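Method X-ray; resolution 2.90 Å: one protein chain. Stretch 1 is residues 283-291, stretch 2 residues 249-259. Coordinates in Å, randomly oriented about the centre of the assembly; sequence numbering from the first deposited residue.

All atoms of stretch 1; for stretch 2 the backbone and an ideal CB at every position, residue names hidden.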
ATOM      1  N   LYS A 283      10.343 -15.317  14.950  1.00 43.96           N
ATOM      2  CA  LYS A 283      11.538 -14.897  14.251  1.00 43.91           C
ATOM      3  C   LYS A 283      12.084 -13.652  14.902  1.00 45.07           C
ATOM      4  O   LYS A 283      13.285 -13.441  14.909  1.00 46.40           O
ATOM      5  CB  LYS A 283      11.245 -14.572  12.788  1.00 42.45           C
ATOM      6  CG  LYS A 283      10.873 -15.724  11.905  1.00 40.70           C
ATOM      7  CD  LYS A 283      10.517 -15.194  10.527  1.00 42.75           C
ATOM      8  CE  LYS A 283       9.850 -16.257   9.667  1.00 44.26           C
ATOM      9  NZ  LYS A 283       9.154 -15.713   8.464  1.00 44.33           N
ATOM     10  N   GLU A 284      11.217 -12.810  15.441  1.00 46.07           N
ATOM     11  CA  GLU A 284      11.717 -11.583  16.038  1.00 48.79           C
ATOM     12  C   GLU A 284      12.078 -11.744  17.505  1.00 48.80           C
ATOM     13  O   GLU A 284      12.251 -10.757  18.224  1.00 49.97           O
ATOM     14  CB  GLU A 284      10.694 -10.446  15.860  1.00 50.95           C
ATOM     15  CG  GLU A 284       9.412 -10.566  16.672  1.00 55.72           C
ATOM     16  CD  GLU A 284       8.381  -9.472  16.348  1.00 59.11           C
ATOM     17  OE1 GLU A 284       7.617  -9.629  15.362  1.00 60.39           O
ATOM     18  OE2 GLU A 284       8.340  -8.451  17.077  1.00 59.50           O
ATOM     19  N   ILE A 285      12.252 -12.981  17.944  1.00 47.68           N
ATOM     20  CA  ILE A 285      12.525 -13.194  19.345  1.00 46.36           C
ATOM     21  C   ILE A 285      13.322 -14.474  19.664  1.00 47.90           C
ATOM     22  O   ILE A 285      13.703 -14.703  20.813  1.00 47.70           O
ATOM     23  CB  ILE A 285      11.145 -13.094  20.084  1.00 44.17           C
ATOM     24  CG1 ILE A 285      11.125 -11.797  20.894  1.00 44.85           C
ATOM     25  CG2 ILE A 285      10.820 -14.347  20.878  1.00 43.79           C
ATOM     26  CD1 ILE A 285       9.800 -11.461  21.519  1.00 44.50           C
ATOM     27  N   VAL A 286      13.619 -15.270  18.635  1.00 48.41           N
ATOM     28  CA  VAL A 286      14.352 -16.532  18.792  1.00 49.04           C
ATOM     29  C   VAL A 286      15.664 -16.425  19.544  1.00 51.54           C
ATOM     30  O   VAL A 286      15.923 -17.179  20.488  1.00 53.42           O
ATOM     31  CB  VAL A 286      14.749 -17.157  17.455  1.00 47.58           C
ATOM     32  CG1 VAL A 286      14.581 -18.648  17.528  1.00 46.23           C
ATOM     33  CG2 VAL A 286      13.974 -16.538  16.326  1.00 48.37           C
ATOM     34  N   ASP A 287      16.508 -15.501  19.094  1.00 52.86           N
ATOM     35  CA  ASP A 287      17.828 -15.318  19.673  1.00 53.17           C
ATOM     36  C   ASP A 287      17.850 -14.805  21.108  1.00 53.04           C
ATOM     37  O   ASP A 287      18.892 -14.413  21.608  1.00 55.26           O
ATOM     38  CB  ASP A 287      18.660 -14.392  18.777  1.00 53.63           C
ATOM     39  CG  ASP A 287      18.788 -14.913  17.358  1.00 54.92           C
ATOM     40  OD1 ASP A 287      18.980 -16.139  17.184  1.00 55.47           O
ATOM     41  OD2 ASP A 287      18.704 -14.096  16.416  1.00 55.49           O
ATOM     42  N   VAL A 288      16.720 -14.819  21.790  1.00 51.72           N
ATOM     43  CA  VAL A 288      16.705 -14.328  23.153  1.00 50.92           C
ATOM     44  C   VAL A 288      15.798 -15.196  24.018  1.00 50.79           C
ATOM     45  O   VAL A 288      15.601 -14.931  25.199  1.00 50.98           O
ATOM     46  CB  VAL A 288      16.240 -12.858  23.166  1.00 51.55           C
ATOM     47  CG1 VAL A 288      16.055 -12.358  24.585  1.00 51.83           C
ATOM     48  CG2 VAL A 288      17.260 -12.000  22.440  1.00 49.91           C
ATOM     49  N   VAL A 289      15.249 -16.245  23.425  1.00 49.95           N
ATOM     50  CA  VAL A 289      14.374 -17.140  24.161  1.00 49.94           C
ATOM     51  C   VAL A 289      14.931 -18.550  24.066  1.00 50.96           C
ATOM     52  O   VAL A 289      15.538 -18.931  23.059  1.00 50.44           O
ATOM     53  CB  VAL A 289      12.935 -17.088  23.616  1.00 48.87           C
ATOM     54  CG1 VAL A 289      12.322 -15.738  23.918  1.00 47.11           C
ATOM     55  CG2 VAL A 289      12.941 -17.310  22.133  1.00 47.06           C
ATOM     56  N   ASP A 290      14.722 -19.320  25.125  1.00 51.30           N
ATOM     57  CA  ASP A 290      15.237 -20.669  25.186  1.00 52.05           C
ATOM     58  C   ASP A 290      14.308 -21.733  24.635  1.00 51.91           C
ATOM     59  O   ASP A 290      14.753 -22.626  23.906  1.00 51.00           O
ATOM     60  CB  ASP A 290      15.628 -20.999  26.629  1.00 54.37           C
ATOM     61  CG  ASP A 290      16.890 -20.274  27.068  1.00 56.83           C
ATOM     62  OD1 ASP A 290      16.815 -19.080  27.444  1.00 58.50           O
ATOM     63  OD2 ASP A 290      17.968 -20.909  27.014  1.00 58.88           O
ATOM     64  N   ALA A 291      13.026 -21.645  24.994  1.00 51.84           N
ATOM     65  CA  ALA A 291      12.034 -22.611  24.533  1.00 50.02           C
ATOM     66  C   ALA A 291      10.691 -21.954  24.296  1.00 49.60           C
ATOM     67  O   ALA A 291      10.294 -21.034  25.021  1.00 48.59           O
ATOM     68  CB  ALA A 291      11.890 -23.722  25.533  1.00 50.59           C
ATOM     69  N   UNK A 249       6.417  -4.457  23.463  1.00 47.26           N
ATOM     70  CA  UNK A 249       7.520  -4.951  22.666  1.00 44.97           C
ATOM     71  C   UNK A 249       7.981  -6.190  23.396  1.00 46.20           C
ATOM     72  O   UNK A 249       8.757  -6.109  24.345  1.00 47.56           O
ATOM     73  CB  UNK A 249       8.637  -3.921  22.489  1.00 44.97           C
ATOM     74  N   UNK A 250       7.499  -7.344  22.964  1.00 46.98           N
ATOM     75  CA  UNK A 250       7.866  -8.581  23.623  1.00 48.18           C
ATOM     76  C   UNK A 250       9.374  -8.761  23.686  1.00 48.45           C
ATOM     77  O   UNK A 250       9.919  -9.087  24.739  1.00 50.21           O
ATOM     78  CB  UNK A 250       7.226  -9.770  22.904  1.00 48.18           C
ATOM     79  N   UNK A 251      10.049  -8.557  22.565  1.00 48.46           N
ATOM     80  CA  UNK A 251      11.496  -8.682  22.523  1.00 48.24           C
ATOM     81  C   UNK A 251      12.113  -7.902  23.685  1.00 48.77           C
ATOM     82  O   UNK A 251      12.831  -8.461  24.516  1.00 47.88           O
ATOM     83  CB  UNK A 251      12.044  -8.185  21.183  1.00 48.24           C
ATOM     84  N   UNK A 252      11.835  -6.604  23.728  1.00 48.22           N
ATOM     85  CA  UNK A 252      12.361  -5.762  24.775  1.00 48.91           C
ATOM     86  C   UNK A 252      12.030  -6.314  26.149  1.00 49.96           C
ATOM     87  O   UNK A 252      12.902  -6.373  27.015  1.00 51.28           O
ATOM     88  CB  UNK A 252      11.819  -4.339  24.631  1.00 48.91           C
ATOM     89  N   UNK A 253      10.772  -6.709  26.359  1.00 49.87           N
ATOM     90  CA  UNK A 253      10.361  -7.253  27.653  1.00 48.67           C
ATOM     91  C   UNK A 253      11.193  -8.488  28.002  1.00 47.45           C
ATOM     92  O   UNK A 253      11.639  -8.646  29.135  1.00 47.27           O
ATOM     93  CB  UNK A 253       8.871  -7.602  27.640  1.00 48.67           C
ATOM     94  N   UNK A 254      11.415  -9.356  27.026  1.00 46.89           N
ATOM     95  CA  UNK A 254      12.211 -10.552  27.250  1.00 47.61           C
ATOM     96  C   UNK A 254      13.640 -10.200  27.653  1.00 50.18           C
ATOM     97  O   UNK A 254      14.221 -10.841  28.528  1.00 52.43           O
ATOM     98  CB  UNK A 254      12.217 -11.426  25.994  1.00 47.61           C
ATOM     99  N   UNK A 255      14.214  -9.184  27.022  1.00 51.29           N
ATOM    100  CA  UNK A 255      15.568  -8.789  27.358  1.00 53.14           C
ATOM    101  C   UNK A 255      15.662  -8.253  28.789  1.00 53.96           C
ATOM    102  O   UNK A 255      16.526  -8.674  29.569  1.00 54.71           O
ATOM    103  CB  UNK A 255      16.066  -7.736  26.366  1.00 53.14           C
ATOM    104  N   UNK A 256      14.765  -7.331  29.130  1.00 53.72           N
ATOM    105  CA  UNK A 256      14.732  -6.731  30.455  1.00 53.42           C
ATOM    106  C   UNK A 256      14.733  -7.803  31.532  1.00 53.35           C
ATOM    107  O   UNK A 256      15.381  -7.659  32.567  1.00 53.62           O
ATOM    108  CB  UNK A 256      13.505  -5.830  30.605  1.00 53.42           C
ATOM    109  N   UNK A 257      14.019  -8.892  31.292  1.00 53.35           N
ATOM    110  CA  UNK A 257      13.984  -9.959  32.279  1.00 54.86           C
ATOM    111  C   UNK A 257      15.371 -10.575  32.375  1.00 55.96           C
ATOM    112  O   UNK A 257      15.927 -10.727  33.477  1.00 56.11           O
ATOM    113  CB  UNK A 257      12.937 -11.015  31.919  1.00 54.86           C
ATOM    114  N   UNK A 258      15.931 -10.926  31.222  1.00 56.04           N
ATOM    115  CA  UNK A 258      17.262 -11.510  31.201  1.00 56.79           C
ATOM    116  C   UNK A 258      18.245 -10.613  31.948  1.00 56.98           C
ATOM    117  O   UNK A 258      19.126 -11.103  32.652  1.00 58.40           O
ATOM    118  CB  UNK A 258      17.728 -11.734  29.761  1.00 56.79           C
ATOM    119  N   UNK A 259      18.097  -9.301  31.800  1.00 56.06           N
ATOM    120  CA  UNK A 259      18.996  -8.385  32.469  1.00 56.02           C
ATOM    121  C   UNK A 259      18.818  -8.431  33.966  1.00 57.09           C
ATOM    122  O   UNK A 259      19.742  -8.794  34.691  1.00 57.80           O
ATOM    123  CB  UNK A 259      18.782  -6.959  31.959  1.00 56.02           C
TER

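Position 249 lies just before the helix that begins at 250, and its ideal CB has nothing of stretch 1 within 5.5 Å. A small polar residue able to cap the free amides of the first turn would fit: Asp, Asn, Ser or Thr. The residue is Asn249; its OD1 accepts from the backbone N of position 252 at 3.1 Å. A water joins the stretches here, donating to Asn249 OD1 (3.0 Å) and to Glu284 OE2 (2.6 Å).

At position 250, CA-to-CB points toward stretch 1, and the ideal CB lies a tight 3.4 Å from Ile285 CD1. An apolar side chain is indicated, aliphatic or aromatic. Phe250 is found, with chi1 t, its CD2 3.3 Å from Ile285 CD1.

Position 251 points sideways, its ideal CB 3.7 Å from Ile285 CG1 and 3.9 Å from Glu284 O. A long side chain could run along stretch 1 past this carbonyl and Val288, so Arg, Lys, Gln or Met would suit. Arg251 takes that course: its CD is 3.5 Å from Glu284 O, and Val288 CG2 sits over one face of the guanidinium, 3.4 Å from Arg251 CZ.

Positions 252 and 253, pointing away and sideways, meet nothing of stretch 1, so many residues would suit; they are Lys252 and Ile253.

Position 254 again points toward stretch 1. Its ideal CB faces Val288 CG1 at 4.2 Å, Val289 CG1 at 4.8 Å and Ile285 CD1 at 5.1 Å, an apolar setting that favours Ile, Leu, Val or Met. Ile254 reaches all three: its CG2 is 3.2 Å from Val288 CG1, and its CD1 lies 3.3 Å from Val289 CG1 and 3.4 Å from Ile285 CD1.

Position 255 points sideways, its ideal CB 5.0 Å from Val288 CG1, so polar and apolar residues are both possible. Glu255 touches Val288 lightly and turns its charge to the preceding helical turn, where its OE2 forms a salt bridge with Arg251 NE at 3.3 Å, including a weak hydrogen bond.

Position 258 points toward stretch 1, but its ideal CB is 5.5 Å from Val288 CG1; a long side chain could cross to the Val288 carbonyl and the Asp290 carboxylate, favouring Arg or Lys. Arg258 packs its CD 3.2 Å from Val288 CG1 and makes a long salt bridge, NH1 to Asp290 OD1, at 3.8 Å. Although Arg258 NH1 lies 2.9 Å from Val288 O, the angle is too poor for a hydrogen bond.

Positions 256, 257 and 259 are out of reach, so stretch 1 sets no preference there; they are Glu256, Val257 and Trp259.

Stretch 2 (249-259) NFRKIIEEVRW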
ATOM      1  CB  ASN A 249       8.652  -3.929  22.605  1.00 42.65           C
ATOM      2  CG  ASN A 249       9.688  -4.270  21.549  1.00 40.98           C
ATOM      3  OD1 ASN A 249      10.156  -5.404  21.443  1.00 39.49           O
ATOM      4  ND2 ASN A 249      10.055  -3.283  20.768  1.00 41.21           N
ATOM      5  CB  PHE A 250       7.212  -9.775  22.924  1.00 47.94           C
ATOM      6  CG  PHE A 250       6.983 -10.954  23.834  1.00 47.40           C
ATOM      7  CD1 PHE A 250       6.573 -10.758  25.157  1.00 46.84           C
ATOM      8  CD2 PHE A 250       7.187 -12.255  23.375  1.00 46.33           C
ATOM      9  CE1 PHE A 250       6.373 -11.842  26.007  1.00 47.15           C
ATOM     10  CE2 PHE A 250       6.990 -13.349  24.218  1.00 46.79           C
ATOM     11  CZ  PHE A 250       6.582 -13.143  25.539  1.00 46.83           C
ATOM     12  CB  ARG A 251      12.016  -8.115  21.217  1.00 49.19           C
ATOM     13  CG  ARG A 251      13.524  -7.918  21.182  1.00 50.93           C
ATOM     14  CD  ARG A 251      14.196  -9.086  20.534  1.00 51.47           C
ATOM     15  NE  ARG A 251      15.642  -8.935  20.556  1.00 53.88           N
ATOM     16  CZ  ARG A 251      16.480  -9.786  19.979  1.00 54.46           C
ATOM     17  NH1 ARG A 251      16.008 -10.842  19.327  1.00 54.31           N
ATOM     18  NH2 ARG A 251      17.787  -9.591  20.073  1.00 54.19           N
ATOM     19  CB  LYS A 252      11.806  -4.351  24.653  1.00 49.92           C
ATOM     20  CG  LYS A 252      12.532  -3.454  23.665  1.00 52.13           C
ATOM     21  CD  LYS A 252      11.880  -2.089  23.706  1.00 54.01           C
ATOM     22  CE  LYS A 252      12.420  -1.131  22.657  1.00 54.90           C
ATOM     23  NZ  LYS A 252      11.624   0.146  22.737  1.00 56.36           N
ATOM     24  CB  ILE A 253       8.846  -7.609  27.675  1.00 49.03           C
ATOM     25  CG1 ILE A 253       8.012  -6.330  27.563  1.00 48.77           C
ATOM     26  CG2 ILE A 253       8.489  -8.332  28.977  1.00 49.36           C
ATOM     27  CD1 ILE A 253       6.509  -6.569  27.669  1.00 50.35           C
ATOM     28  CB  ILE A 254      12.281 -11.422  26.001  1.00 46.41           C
ATOM     29  CG1 ILE A 254      10.888 -11.963  25.674  1.00 45.47           C
ATOM     30  CG2 ILE A 254      13.307 -12.532  26.207  1.00 44.58           C
ATOM     31  CD1 ILE A 254      10.825 -12.849  24.448  1.00 42.54           C
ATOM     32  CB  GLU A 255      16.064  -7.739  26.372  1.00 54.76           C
ATOM     33  CG  GLU A 255      16.034  -8.206  24.931  1.00 58.94           C
ATOM     34  CD  GLU A 255      16.619  -7.183  23.965  1.00 61.17           C
ATOM     35  OE1 GLU A 255      16.318  -5.974  24.117  1.00 62.51           O
ATOM     36  OE2 GLU A 255      17.368  -7.595  23.047  1.00 62.35           O
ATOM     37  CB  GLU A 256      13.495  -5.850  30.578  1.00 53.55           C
ATOM     38  CG  GLU A 256      13.321  -5.140  31.898  1.00 56.26           C
ATOM     39  CD  GLU A 256      12.173  -4.137  31.852  1.00 59.93           C
ATOM     40  OE1 GLU A 256      11.639  -3.746  32.913  1.00 61.75           O
ATOM     41  OE2 GLU A 256      11.796  -3.717  30.738  1.00 62.79           O
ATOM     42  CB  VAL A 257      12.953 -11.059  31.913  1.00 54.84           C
ATOM     43  CG1 VAL A 257      13.085 -12.252  32.862  1.00 53.94           C
ATOM     44  CG2 VAL A 257      11.548 -10.496  31.999  1.00 54.01           C
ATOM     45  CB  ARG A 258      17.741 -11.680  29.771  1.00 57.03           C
ATOM     46  CG  ARG A 258      16.906 -12.614  28.966  1.00 57.25           C
ATOM     47  CD  ARG A 258      17.326 -12.541  27.531  1.00 57.79           C
ATOM     48  NE  ARG A 258      18.514 -13.327  27.243  1.00 59.27           N
ATOM     49  CZ  ARG A 258      18.534 -14.653  27.194  1.00 60.88           C
ATOM     50  NH1 ARG A 258      17.430 -15.349  27.424  1.00 61.55           N
ATOM     51  NH2 ARG A 258      19.656 -15.286  26.884  1.00 62.06           N
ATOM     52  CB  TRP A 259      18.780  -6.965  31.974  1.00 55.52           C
ATOM     53  CG  TRP A 259      19.650  -5.955  32.655  1.00 53.78           C
ATOM     54  CD1 TRP A 259      19.297  -5.130  33.681  1.00 52.93           C
ATOM     55  CD2 TRP A 259      21.000  -5.632  32.326  1.00 53.61           C
ATOM     56  NE1 TRP A 259      20.338  -4.307  34.006  1.00 52.32           N
ATOM     57  CE2 TRP A 259      21.398  -4.593  33.190  1.00 53.65           C
ATOM     58  CE3 TRP A 259      21.916  -6.120  31.380  1.00 53.06           C
ATOM     59  CZ2 TRP A 259      22.676  -4.026  33.139  1.00 53.74           C
ATOM     60  CZ3 TRP A 259      23.188  -5.557  31.328  1.00 52.30           C
ATOM     61  CH2 TRP A 259      23.554  -4.520  32.203  1.00 53.16           C
TER
HETATM   62  O   HOH W   1       9.068  -7.117  19.184  1.00 36.72           O
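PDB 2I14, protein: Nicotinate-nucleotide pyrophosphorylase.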